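Local coordinates for heat shock protein 16 (Schizosaccharomyces pombe, PDB 3W1Z), which is a small heat shock protein that forms a 16-subunit assembly of alpha-crystallin domains and probably acts as a chaperone binding unfolded proteins, at residues V64-G69 with I110-I115; G69-S74 with L124-P129. One frame throughout, in Å; residues are numbered along the deposited sequence.

Interaction 1 (V64-G69 with I110-I115); sequences VHYDSG and IDADRI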
ATOM      1  N   VAL B  64     -17.281  34.507   2.632  1.00 42.09           N
ATOM      2  CA  VAL B  64     -17.811  33.213   3.025  1.00 34.17           C
ATOM      3  C   VAL B  64     -19.114  32.969   2.283  1.00 40.75           C
ATOM      4  O   VAL B  64     -20.031  33.783   2.362  1.00 42.89           O
ATOM      5  CB  VAL B  64     -18.111  33.175   4.535  1.00 37.33           C
ATOM      6  CG1 VAL B  64     -18.782  31.859   4.914  1.00 33.77           C
ATOM      7  CG2 VAL B  64     -16.843  33.391   5.341  1.00 28.27           C
ATOM      8  N   HIS B  65     -19.202  31.862   1.553  1.00 42.21           N
ATOM      9  CA  HIS B  65     -20.481  31.506   0.947  1.00 46.35           C
ATOM     10  C   HIS B  65     -20.840  30.035   1.132  1.00 49.24           C
ATOM     11  O   HIS B  65     -19.978  29.198   1.402  1.00 41.80           O
ATOM     12  CB  HIS B  65     -20.561  31.929  -0.527  1.00 44.22           C
ATOM     13  CG  HIS B  65     -19.650  31.170  -1.441  1.00 43.42           C
ATOM     14  ND1 HIS B  65     -18.604  31.764  -2.110  1.00 48.98           N
ATOM     15  CD2 HIS B  65     -19.646  29.868  -1.819  1.00 42.90           C
ATOM     16  CE1 HIS B  65     -17.985  30.862  -2.852  1.00 37.04           C
ATOM     17  NE2 HIS B  65     -18.600  29.703  -2.691  1.00 50.83           N
ATOM     18  N   TYR B  66     -22.128  29.738   0.995  1.00 52.36           N
ATOM     19  CA  TYR B  66     -22.639  28.389   1.186  1.00 44.30           C
ATOM     20  C   TYR B  66     -23.514  27.986   0.003  1.00 51.68           C
ATOM     21  O   TYR B  66     -24.461  28.694  -0.345  1.00 54.09           O
ATOM     22  CB  TYR B  66     -23.442  28.321   2.489  1.00 44.36           C
ATOM     23  CG  TYR B  66     -24.036  26.965   2.790  1.00 54.25           C
ATOM     24  CD1 TYR B  66     -23.377  26.063   3.614  1.00 54.22           C
ATOM     25  CD2 TYR B  66     -25.262  26.587   2.253  1.00 54.57           C
ATOM     26  CE1 TYR B  66     -23.919  24.825   3.889  1.00 63.04           C
ATOM     27  CE2 TYR B  66     -25.808  25.355   2.520  1.00 60.69           C
ATOM     28  CZ  TYR B  66     -25.135  24.476   3.337  1.00 63.81           C
ATOM     29  OH  TYR B  66     -25.692  23.248   3.602  1.00 66.45           O
ATOM     30  N   ASP B  67     -23.182  26.863  -0.627  1.00 53.97           N
ATOM     31  CA  ASP B  67     -24.006  26.336  -1.706  1.00 53.07           C
ATOM     32  C   ASP B  67     -24.186  24.823  -1.587  1.00 56.76           C
ATOM     33  O   ASP B  67     -23.207  24.072  -1.640  1.00 61.51           O
ATOM     34  CB  ASP B  67     -23.395  26.683  -3.065  1.00 54.70           C
ATOM     35  CG  ASP B  67     -24.310  26.328  -4.223  1.00 64.78           C
ATOM     36  OD1 ASP B  67     -25.523  26.150  -3.995  1.00 67.65           O
ATOM     37  OD2 ASP B  67     -23.814  26.242  -5.364  1.00 70.99           O
ATOM     38  N   SER B  68     -25.440  24.397  -1.429  1.00 62.13           N
ATOM     39  CA  SER B  68     -25.826  22.981  -1.413  1.00 62.75           C
ATOM     40  C   SER B  68     -24.895  22.072  -0.611  1.00 55.40           C
ATOM     41  O   SER B  68     -24.263  21.176  -1.168  1.00 54.80           O
ATOM     42  CB  SER B  68     -25.959  22.450  -2.843  1.00 66.81           C
ATOM     43  OG  SER B  68     -24.721  22.518  -3.530  1.00 68.81           O
ATOM     44  N   GLY B  69     -24.832  22.291   0.696  1.00 56.46           N
ATOM     45  CA  GLY B  69     -24.044  21.444   1.571  1.00 49.89           C
ATOM     46  C   GLY B  69     -22.542  21.668   1.543  1.00 56.52           C
ATOM     47  O   GLY B  69     -21.794  20.916   2.167  1.00 59.09           O
ATOM     48  N   ILE B 110     -28.489  21.924   7.640  1.00 62.15           N
ATOM     49  CA  ILE B 110     -28.435  23.216   8.302  1.00 62.59           C
ATOM     50  C   ILE B 110     -29.429  24.194   7.694  1.00 58.34           C
ATOM     51  O   ILE B 110     -29.907  23.994   6.578  1.00 55.65           O
ATOM     52  CB  ILE B 110     -27.012  23.818   8.239  1.00 59.31           C
ATOM     53  CG1 ILE B 110     -26.546  23.955   6.788  1.00 64.15           C
ATOM     54  CG2 ILE B 110     -26.033  22.961   9.025  1.00 61.83           C
ATOM     55  CD1 ILE B 110     -26.684  25.352   6.227  1.00 62.88           C
ATOM     56  N   ASP B 111     -29.733  25.258   8.429  1.00 67.30           N
ATOM     57  CA  ASP B 111     -30.560  26.324   7.890  1.00 67.43           C
ATOM     58  C   ASP B 111     -29.619  27.350   7.280  1.00 69.29           C
ATOM     59  O   ASP B 111     -28.881  28.033   7.990  1.00 67.59           O
ATOM     60  CB  ASP B 111     -31.406  26.963   8.993  1.00 64.78           C
ATOM     61  CG  ASP B 111     -32.541  27.809   8.444  1.00 73.71           C
ATOM     62  OD1 ASP B 111     -32.421  28.320   7.312  1.00 70.63           O
ATOM     63  OD2 ASP B 111     -33.558  27.964   9.150  1.00 80.94           O
ATOM     64  N   ALA B 112     -29.651  27.450   5.955  1.00 68.12           N
ATOM     65  CA  ALA B 112     -28.699  28.271   5.216  1.00 60.59           C
ATOM     66  C   ALA B 112     -28.828  29.751   5.547  1.00 70.52           C
ATOM     67  O   ALA B 112     -27.830  30.458   5.672  1.00 72.19           O
ATOM     68  CB  ALA B 112     -28.857  28.044   3.719  1.00 56.80           C
ATOM     69  N   ASP B 113     -30.064  30.215   5.692  1.00 73.41           N
ATOM     70  CA  ASP B 113     -30.318  31.632   5.923  1.00 72.93           C
ATOM     71  C   ASP B 113     -29.980  32.065   7.349  1.00 76.79           C
ATOM     72  O   ASP B 113     -29.942  33.259   7.648  1.00 86.25           O
ATOM     73  CB  ASP B 113     -31.766  31.977   5.574  1.00 72.42           C
ATOM     74  CG  ASP B 113     -32.090  31.712   4.114  1.00 78.12           C
ATOM     75  OD1 ASP B 113     -32.024  32.664   3.308  1.00 84.95           O
ATOM     76  OD2 ASP B 113     -32.402  30.552   3.773  1.00 82.55           O
ATOM     77  N   ARG B 114     -29.743  31.096   8.229  1.00 61.84           N
ATOM     78  CA  ARG B 114     -29.303  31.397   9.589  1.00 71.45           C
ATOM     79  C   ARG B 114     -27.786  31.300   9.777  1.00 66.60           C
ATOM     80  O   ARG B 114     -27.285  31.456  10.889  1.00 62.80           O
ATOM     81  CB  ARG B 114     -30.036  30.533  10.621  1.00 79.16           C
ATOM     82  CG  ARG B 114     -31.353  31.127  11.105  1.00 78.22           C
ATOM     83  CD  ARG B 114     -32.484  30.841  10.132  1.00 82.06           C
ATOM     84  NE  ARG B 114     -33.241  32.039   9.785  1.00 85.98           N
ATOM     85  CZ  ARG B 114     -34.329  32.036   9.023  1.00 90.98           C
ATOM     86  NH1 ARG B 114     -34.795  30.894   8.534  1.00 84.55           N
ATOM     87  NH2 ARG B 114     -34.957  33.173   8.754  1.00 88.51           N
ATOM     88  N   ILE B 115     -27.064  31.028   8.694  1.00 65.93           N
ATOM     89  CA  ILE B 115     -25.605  30.996   8.746  1.00 66.90           C
ATOM     90  C   ILE B 115     -25.044  32.390   8.999  1.00 65.24           C
ATOM     91  O   ILE B 115     -25.380  33.345   8.293  1.00 67.92           O
ATOM     92  CB  ILE B 115     -24.993  30.451   7.437  1.00 63.95           C
ATOM     93  CG1 ILE B 115     -25.422  29.006   7.196  1.00 56.70           C
ATOM     94  CG2 ILE B 115     -23.478  30.537   7.476  1.00 55.80           C
ATOM     95  CD1 ILE B 115     -24.898  28.442   5.894  1.00 55.41           C
TER
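Tyr66 and Ala112 mark the nearest approach of the two backbones, 7.3 Å between their CA atoms, a spacing that leaves the meeting to side chains. Residues 64-67 end the strand 62-67, outermost in its sheet within this chain, whereas 110-115 form a connection wound into a short 3-10 turn at 112-114, with backbone bonds from Arg114 N to Asp111 O and from Ile115 N to Ala112 O.

The phenol ring of Tyr66 spans the distance. With CG anti to the backbone N (chi1 180°), the ring stands across the gap, and two isoleucine methyls lie over the same face of it as CH-pi contacts. Ile115 CD1 takes the half near the backbone, 3.5 Å from Tyr66 CG; Ile110 CD1 takes the phenolic half, 3.4 Å from Tyr66 CZ. Ile110 approaches from the opposite direction and also brings its CG1 to 3.4 Å from Tyr66 OH, while Ile115 crosses the tyrosine at about a right angle. Ala112 CB comes in obliquely, 4.1 Å from Tyr66 CD2.

This is the groove side of an alpha-crystallin domain, where small heat shock proteins receive the C-terminal Ile-X-Ile motif of a partner: Ile142 of the second subunit packs on Val64, Ile140 of that subunit packs on Ile115, and one of its strands pairs antiparallel with His65 and Tyr66.

Beyond the contact, a salt bridge joins Arg114 to Asp111 within 110-115. Arg114 NH1 meets Asp111 OD2 at 3.2 Å on the syn side but tilted 30° out of the carboxylate plane, and the oxygen lies in the guanidinium plane.

Interaction 2 (G69-S74 with L124-P129); sequences GKLTIS and LTVTLP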
ATOM      1  N   GLY B  69     -24.832  22.291   0.696  1.00 56.46           N
ATOM      2  CA  GLY B  69     -24.044  21.444   1.571  1.00 49.89           C
ATOM      3  C   GLY B  69     -22.542  21.668   1.543  1.00 56.52           C
ATOM      4  O   GLY B  69     -21.794  20.916   2.167  1.00 59.09           O
ATOM      5  N   LYS B  70     -22.088  22.692   0.827  1.00 55.89           N
ATOM      6  CA  LYS B  70     -20.655  22.982   0.765  1.00 52.11           C
ATOM      7  C   LYS B  70     -20.318  24.420   1.157  1.00 44.69           C
ATOM      8  O   LYS B  70     -20.754  25.372   0.511  1.00 46.60           O
ATOM      9  CB  LYS B  70     -20.086  22.654  -0.619  1.00 46.28           C
ATOM     10  CG  LYS B  70     -20.131  21.174  -0.964  1.00 58.95           C
ATOM     11  CD  LYS B  70     -19.275  20.850  -2.179  1.00 56.24           C
ATOM     12  CE  LYS B  70     -19.342  19.366  -2.515  1.00 54.31           C
ATOM     13  NZ  LYS B  70     -18.392  18.987  -3.595  1.00 59.47           N
ATOM     14  N   LEU B  71     -19.534  24.564   2.221  1.00 36.47           N
ATOM     15  CA  LEU B  71     -19.116  25.873   2.704  1.00 38.17           C
ATOM     16  C   LEU B  71     -17.757  26.257   2.129  1.00 35.63           C
ATOM     17  O   LEU B  71     -16.805  25.473   2.180  1.00 39.12           O
ATOM     18  CB  LEU B  71     -19.056  25.884   4.233  1.00 35.40           C
ATOM     19  CG  LEU B  71     -18.734  27.227   4.891  1.00 38.93           C
ATOM     20  CD1 LEU B  71     -19.876  28.213   4.687  1.00 30.75           C
ATOM     21  CD2 LEU B  71     -18.430  27.046   6.372  1.00 32.15           C
ATOM     22  N   THR B  72     -17.673  27.467   1.585  1.00 35.36           N
ATOM     23  CA  THR B  72     -16.437  27.960   0.990  1.00 33.23           C
ATOM     24  C   THR B  72     -15.991  29.281   1.611  1.00 37.46           C
ATOM     25  O   THR B  72     -16.758  30.247   1.677  1.00 34.63           O
ATOM     26  CB  THR B  72     -16.572  28.143  -0.534  1.00 33.47           C
ATOM     27  OG1 THR B  72     -16.814  26.873  -1.152  1.00 45.54           O
ATOM     28  CG2 THR B  72     -15.301  28.748  -1.117  1.00 39.12           C
ATOM     29  N   ILE B  73     -14.745  29.304   2.074  1.00 42.26           N
ATOM     30  CA  ILE B  73     -14.122  30.523   2.567  1.00 30.62           C
ATOM     31  C   ILE B  73     -12.991  30.895   1.624  1.00 30.74           C
ATOM     32  O   ILE B  73     -12.052  30.124   1.451  1.00 28.69           O
ATOM     33  CB  ILE B  73     -13.524  30.333   3.973  1.00 20.30           C
ATOM     34  CG1 ILE B  73     -14.581  29.818   4.955  1.00 27.52           C
ATOM     35  CG2 ILE B  73     -12.904  31.631   4.464  1.00 21.55           C
ATOM     36  CD1 ILE B  73     -14.573  28.311   5.132  1.00 28.99           C
ATOM     37  N   SER B  74     -13.070  32.070   1.013  1.00 28.90           N
ATOM     38  CA  SER B  74     -12.030  32.470   0.071  1.00 28.65           C
ATOM     39  C   SER B  74     -11.590  33.912   0.272  1.00 34.27           C
ATOM     40  O   SER B  74     -12.230  34.672   0.995  1.00 36.08           O
ATOM     41  CB  SER B  74     -12.479  32.236  -1.374  1.00 30.38           C
ATOM     42  OG  SER B  74     -13.624  33.006  -1.686  1.00 41.90           O
ATOM     43  N   LEU B 124     -11.587  33.483  11.759  1.00 37.68           N
ATOM     44  CA  LEU B 124     -12.936  33.556  11.219  1.00 38.01           C
ATOM     45  C   LEU B 124     -13.760  32.372  11.700  1.00 39.31           C
ATOM     46  O   LEU B 124     -13.438  31.223  11.409  1.00 42.69           O
ATOM     47  CB  LEU B 124     -12.896  33.554   9.693  1.00 36.84           C
ATOM     48  CG  LEU B 124     -14.258  33.371   9.022  1.00 37.79           C
ATOM     49  CD1 LEU B 124     -15.035  34.680   9.004  1.00 39.99           C
ATOM     50  CD2 LEU B 124     -14.093  32.811   7.623  1.00 31.56           C
ATOM     51  N   THR B 125     -14.827  32.654  12.436  1.00 41.31           N
ATOM     52  CA  THR B 125     -15.706  31.605  12.929  1.00 47.07           C
ATOM     53  C   THR B 125     -17.043  31.617  12.200  1.00 41.23           C
ATOM     54  O   THR B 125     -17.805  32.580  12.290  1.00 54.11           O
ATOM     55  CB  THR B 125     -15.953  31.733  14.442  1.00 47.97           C
ATOM     56  OG1 THR B 125     -14.714  31.580  15.145  1.00 47.07           O
ATOM     57  CG2 THR B 125     -16.930  30.666  14.913  1.00 42.86           C
ATOM     58  N   VAL B 126     -17.315  30.543  11.466  1.00 47.46           N
ATOM     59  CA  VAL B 126     -18.603  30.377  10.807  1.00 43.88           C
ATOM     60  C   VAL B 126     -19.481  29.471  11.661  1.00 50.31           C
ATOM     61  O   VAL B 126     -19.010  28.472  12.205  1.00 48.06           O
ATOM     62  CB  VAL B 126     -18.448  29.772   9.399  1.00 40.35           C
ATOM     63  CG1 VAL B 126     -19.794  29.708   8.690  1.00 44.37           C
ATOM     64  CG2 VAL B 126     -17.456  30.583   8.581  1.00 36.08           C
ATOM     65  N   THR B 127     -20.753  29.829  11.788  1.00 58.40           N
ATOM     66  CA  THR B 127     -21.688  29.049  12.589  1.00 58.35           C
ATOM     67  C   THR B 127     -22.896  28.608  11.771  1.00 55.53           C
ATOM     68  O   THR B 127     -23.683  29.435  11.310  1.00 56.44           O
ATOM     69  CB  THR B 127     -22.166  29.838  13.821  1.00 59.90           C
ATOM     70  OG1 THR B 127     -22.212  31.235  13.503  1.00 66.29           O
ATOM     71  CG2 THR B 127     -21.214  29.628  14.987  1.00 47.00           C
ATOM     72  N   LEU B 128     -23.035  27.298  11.596  1.00 56.84           N
ATOM     73  CA  LEU B 128     -24.152  26.745  10.841  1.00 66.49           C
ATOM     74  C   LEU B 128     -25.083  25.967  11.767  1.00 66.33           C
ATOM     75  O   LEU B 128     -24.720  24.906  12.272  1.00 60.83           O
ATOM     76  CB  LEU B 128     -23.651  25.839   9.710  1.00 61.83           C
ATOM     77  CG  LEU B 128     -22.607  26.401   8.737  1.00 53.43           C
ATOM     78  CD1 LEU B 128     -21.189  26.157   9.239  1.00 58.23           C
ATOM     79  CD2 LEU B 128     -22.791  25.810   7.348  1.00 49.95           C
ATOM     80  N   PRO B 129     -26.287  26.506  12.008  1.00 66.85           N
ATOM     81  CA  PRO B 129     -27.251  25.841  12.888  1.00 73.43           C
ATOM     82  C   PRO B 129     -27.829  24.595  12.229  1.00 71.20           C
ATOM     83  O   PRO B 129     -28.239  24.668  11.073  1.00 66.23           O
ATOM     84  CB  PRO B 129     -28.351  26.896  13.076  1.00 72.12           C
ATOM     85  CG  PRO B 129     -27.934  28.100  12.251  1.00 70.62           C
ATOM     86  CD  PRO B 129     -26.888  27.643  11.298  1.00 61.66           C
TER
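Leu71 and Val126 reach toward each other tip to tip, with Leu71 CD2 3.8 Å from Val126 CG1. The same leucine methyl is shared with a second residue, since Leu128 CD1 lies 4.1 Å from Leu71 CD2, so one branch of Leu71 bridges two successive inward-facing residues of strand 123-129. Ile73 and Leu124 meet differently, sliding past each other in opposite directions. Leu124 CD2 touches the isoleucine beside its branch point, 3.6 Å from Ile73 CG2 and 4.0 Å from Ile73 CG1. The extended setting of Leu124, with CG anti to the backbone N (chi1 169°), carries that methyl up to the facing strand.

Behind these five buried side chains the two strands run nearly antiparallel, at 162°, with their axes 10.4 Å apart at the closest. That is the separation of stacked sheets, and the contact is correspondingly aliphatic throughout.

Neighbouring residues extend the core around the contact. Val64 touches both Leu71 and Leu124, Ile115 packs against Val126 and Leu128, and Phe100 and Val52 also touch Ile73. Strand 70-77 is held in its sheet on both sides, Leu71 and Ile73 by backbone hydrogen bonds with Ile104 and Arg102, Thr72 and Ser74 by those with His65 and Gln63. The threonines between the core residues make bonds of their own, Thr72 OG1 with Thr103 OG1, Thr125 OG1 with Asp51 OD1 and Thr127 OG1 with the carbonyl oxygen of Glu116.

Two antiparallel sheets packed face to face, the aliphatic residues turned inward and the threonines between them pointing elsewhere, make a beta sandwich, here the immunoglobulin-like fold of the alpha-crystallin domain.

Interactions 1 and 2 have their centres about 7 Å apart and share Gly69, at the turn where strand 62-67 gives way to strand 70-77. Their segments alternate along the chain: 64-69, 69-74, 110-115, then 124-129. Each contact therefore ties the sheet of strands 62-67 and 70-77 to a later part of the chain, interaction 2 through the middle of the sandwich and interaction 1 at its margin. Probable backbone hydrogen bonds join them on both sides, His65 O to Thr72 N at 2.9 Å and Asp111 N to Pro129 O at 3.1 Å, so the core of the domain and the wall that receives another subunit are structurally continuous.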